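Local coordinates for F1 capsule-anchoring protein (Yersinia pestis, PDB 2XET) that probably serves as the outer-membrane usher that assembles and secretes the F1 capsular antigen, here as its C-terminal domain alone, at residues G2-H7 against Y79-T84. Residues are numbered along the deposited sequence; the frame is centred on the assembly and turned at random. Where two conformers were deposited one is given.
Sequences GRLFLH and YRLSTT. With SO4 (sulfate ion), chain D; SO4 (sulfate ion), chain C.
F5 is gripped through its backbone by Y79 and L81: its N donates to Y79 O at 2.8 Å and its O accepts from L81 N, both bonds close to straight. The same exchange carries on at H7, whose N reaches L81 O (2.8 Å, 174° at the hydrogen) and whose O takes the N-H of T83. At the start of the pair the bond from Y79 N to R3 O is weak, stretched to 3.4 Å. Residues 2-7 and 79-84 thus run as parallel neighbours in the sheet, with L4 level with Y79 and L6 with L81.

On the face bearing L4, L6, Y79 and L81, the two leucines L4 and L81 cross at about a right angle, CD1 to CD1 at 3.6 Å. Further along, L6 CD1 meets T83 CG2 at 3.9 Å, the two side chains crossing at a slant. V67 of strand 62-68 packs against both L4 and L6. This is the all-beta PapC C-terminal domain of the transthyretin clan, in which strand 2-10 lies between 79-87 and the antiparallel strand 39-45.

Across the other face, R80 bends at chi2 (75°), which puts its CD 4.0 Å from F5 CB, and its NH1 lies 3.5 Å from the same F5 CB. The guanidinium and F5 ring planes are 53° apart, while Y41 meets the phenyl ring too. NH1 and NH2 of R80 clasp a sulfate, probably from the crystallisation liquor, with NH2 2.8 Å from its O2; N37 ND2 is a further donor to that sulfate. R3 holds the other sulfate through NE and NH2, while its NH1 turns to the carbonyl oxygens of I75 and G77, just ahead of Y79.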
loop_
_atom_site.group_PDB
_atom_site.type_symbol
_atom_site.label_atom_id
_atom_site.label_comp_id
_atom_site.label_asym_id
_atom_site.label_seq_id
_atom_site.Cartn_x
_atom_site.Cartn_y
_atom_site.Cartn_z
ATOM N N GLY A 2 -9.880 -4.443 8.979
ATOM C CA GLY A 2 -8.563 -3.997 9.407
ATOM C C GLY A 2 -8.218 -2.599 8.939
ATOM O O GLY A 2 -8.448 -2.252 7.790
ATOM N N ARG A 3 -7.635 -1.811 9.840
ATOM C CA ARG A 3 -7.155 -0.491 9.480
ATOM C C ARG A 3 -5.688 -0.353 9.851
ATOM O O ARG A 3 -5.229 -0.866 10.897
ATOM C CB ARG A 3 -8.024 0.609 10.109
ATOM C CG ARG A 3 -7.942 0.714 11.603
ATOM C CD ARG A 3 -9.173 1.382 12.259
ATOM N NE ARG A 3 -10.357 0.510 12.269
ATOM C CZ ARG A 3 -10.612 -0.469 13.151
ATOM N NH1 ARG A 3 -9.764 -0.790 14.135
ATOM N NH2 ARG A 3 -11.736 -1.174 13.041
ATOM N N LEU A 4 -4.946 0.336 8.989
ATOM C CA LEU A 4 -3.507 0.457 9.187
ATOM C C LEU A 4 -2.888 1.634 8.470
ATOM O O LEU A 4 -3.404 2.080 7.438
ATOM C CB LEU A 4 -2.808 -0.829 8.737
ATOM C CG LEU A 4 -2.420 -0.887 7.256
ATOM C CD1 LEU A 4 -1.231 -1.826 7.111
ATOM C CD2 LEU A 4 -3.614 -1.355 6.487
ATOM N N PHE A 5 -1.778 2.102 9.041
ATOM C CA PHE A 5 -0.835 3.007 8.403
ATOM C C PHE A 5 0.194 2.084 7.750
ATOM O O PHE A 5 0.809 1.244 8.451
ATOM C CB PHE A 5 -0.111 3.865 9.445
ATOM C CG PHE A 5 -1.011 4.857 10.152
ATOM C CD1 PHE A 5 -1.191 6.144 9.640
ATOM C CD2 PHE A 5 -1.672 4.497 11.325
ATOM C CE1 PHE A 5 -2.029 7.055 10.293
ATOM C CE2 PHE A 5 -2.520 5.402 11.975
ATOM C CZ PHE A 5 -2.694 6.678 11.453
ATOM N N LEU A 6 0.385 2.237 6.441
ATOM C CA LEU A 6 1.352 1.412 5.714
ATOM C C LEU A 6 2.493 2.237 5.126
ATOM O O LEU A 6 2.262 3.123 4.293
ATOM C CB LEU A 6 0.632 0.650 4.591
ATOM C CG LEU A 6 1.461 -0.347 3.789
ATOM C CD1 LEU A 6 1.946 -1.489 4.686
ATOM C CD2 LEU A 6 0.623 -0.870 2.623
ATOM N N HIS A 7 3.716 1.984 5.604
ATOM C CA HIS A 7 4.879 2.687 5.095
ATOM C C HIS A 7 5.451 1.890 3.950
ATOM O O HIS A 7 5.855 0.746 4.138
ATOM C CB HIS A 7 5.957 2.855 6.191
ATOM C CG HIS A 7 7.113 3.709 5.781
ATOM N ND1 HIS A 7 8.352 3.613 6.385
ATOM C CD2 HIS A 7 7.225 4.681 4.842
ATOM C CE1 HIS A 7 9.179 4.481 5.826
ATOM N NE2 HIS A 7 8.523 5.139 4.887
ATOM N N TYR A 79 -2.728 -0.395 13.143
ATOM C CA TYR A 79 -1.340 -0.860 13.068
ATOM C C TYR A 79 -0.463 0.125 12.310
ATOM O O TYR A 79 -0.939 0.848 11.436
ATOM C CB TYR A 79 -1.318 -2.199 12.353
ATOM C CG TYR A 79 -1.896 -3.290 13.199
ATOM C CD1 TYR A 79 -1.182 -3.802 14.278
ATOM C CD2 TYR A 79 -3.178 -3.794 12.947
ATOM C CE1 TYR A 79 -1.710 -4.815 15.066
ATOM C CE2 TYR A 79 -3.709 -4.796 13.731
ATOM C CZ TYR A 79 -2.983 -5.294 14.791
ATOM O OH TYR A 79 -3.496 -6.273 15.606
ATOM N N ARG A 80 0.830 0.119 12.634
ATOM C CA ARG A 80 1.841 0.901 11.953
ATOM C C ARG A 80 2.743 -0.150 11.294
ATOM O O ARG A 80 3.590 -0.749 11.980
ATOM C CB ARG A 80 2.587 1.689 13.030
ATOM C CG ARG A 80 3.489 2.778 12.595
ATOM C CD ARG A 80 2.785 4.032 12.145
ATOM N NE ARG A 80 3.795 4.879 11.551
ATOM C CZ ARG A 80 3.553 5.891 10.736
ATOM N NH1 ARG A 80 2.302 6.217 10.412
ATOM N NH2 ARG A 80 4.578 6.575 10.245
ATOM N N LEU A 81 2.503 -0.431 10.008
ATOM C CA LEU A 81 3.222 -1.504 9.319
ATOM C C LEU A 81 4.092 -0.986 8.175
ATOM O O LEU A 81 3.863 0.117 7.655
ATOM C CB LEU A 81 2.220 -2.517 8.765
ATOM C CG LEU A 81 1.222 -3.212 9.708
ATOM C CD1 LEU A 81 0.552 -4.374 9.002
ATOM C CD2 LEU A 81 1.902 -3.698 10.987
ATOM N N SER A 82 5.079 -1.798 7.785
ATOM C CA SER A 82 5.960 -1.465 6.670
ATOM C C SER A 82 6.040 -2.633 5.709
ATOM O O SER A 82 5.998 -3.796 6.129
ATOM C CB SER A 82 7.374 -1.147 7.158
ATOM O OG SER A 82 7.416 0.027 7.963
ATOM N N THR A 83 6.158 -2.331 4.419
ATOM C CA THR A 83 6.409 -3.392 3.452
ATOM C C THR A 83 7.153 -2.866 2.219
ATOM O O THR A 83 7.279 -1.661 2.024
ATOM C CB THR A 83 5.112 -4.133 3.061
ATOM O OG1 THR A 83 5.450 -5.378 2.432
ATOM C CG2 THR A 83 4.234 -3.270 2.114
ATOM N N THR A 84 7.706 -3.785 1.443
ATOM C CA THR A 84 8.355 -3.418 0.194
ATOM C C THR A 84 7.350 -3.342 -0.921
ATOM O O THR A 84 6.439 -4.166 -1.012
ATOM C CB THR A 84 9.394 -4.473 -0.209
ATOM O OG1 THR A 84 10.302 -4.653 0.865
ATOM C CG2 THR A 84 10.175 -4.046 -1.441
HETATM S S SO4 D . -12.856 -0.654 9.451
HETATM O O1 SO4 D . -12.434 0.593 10.107
HETATM O O2 SO4 D . -11.703 -1.250 8.806
HETATM O O3 SO4 D . -13.392 -1.537 10.489
HETATM O O4 SO4 D . -13.896 -0.324 8.470
HETATM S S SO4 C . 2.691 8.901 7.707
HETATM O O1 SO4 C . 1.578 8.476 8.553
HETATM O O2 SO4 C . 3.956 8.278 8.105
HETATM O O3 SO4 C . 2.424 8.580 6.321
HETATM O O4 SO4 C . 2.861 10.344 7.858
#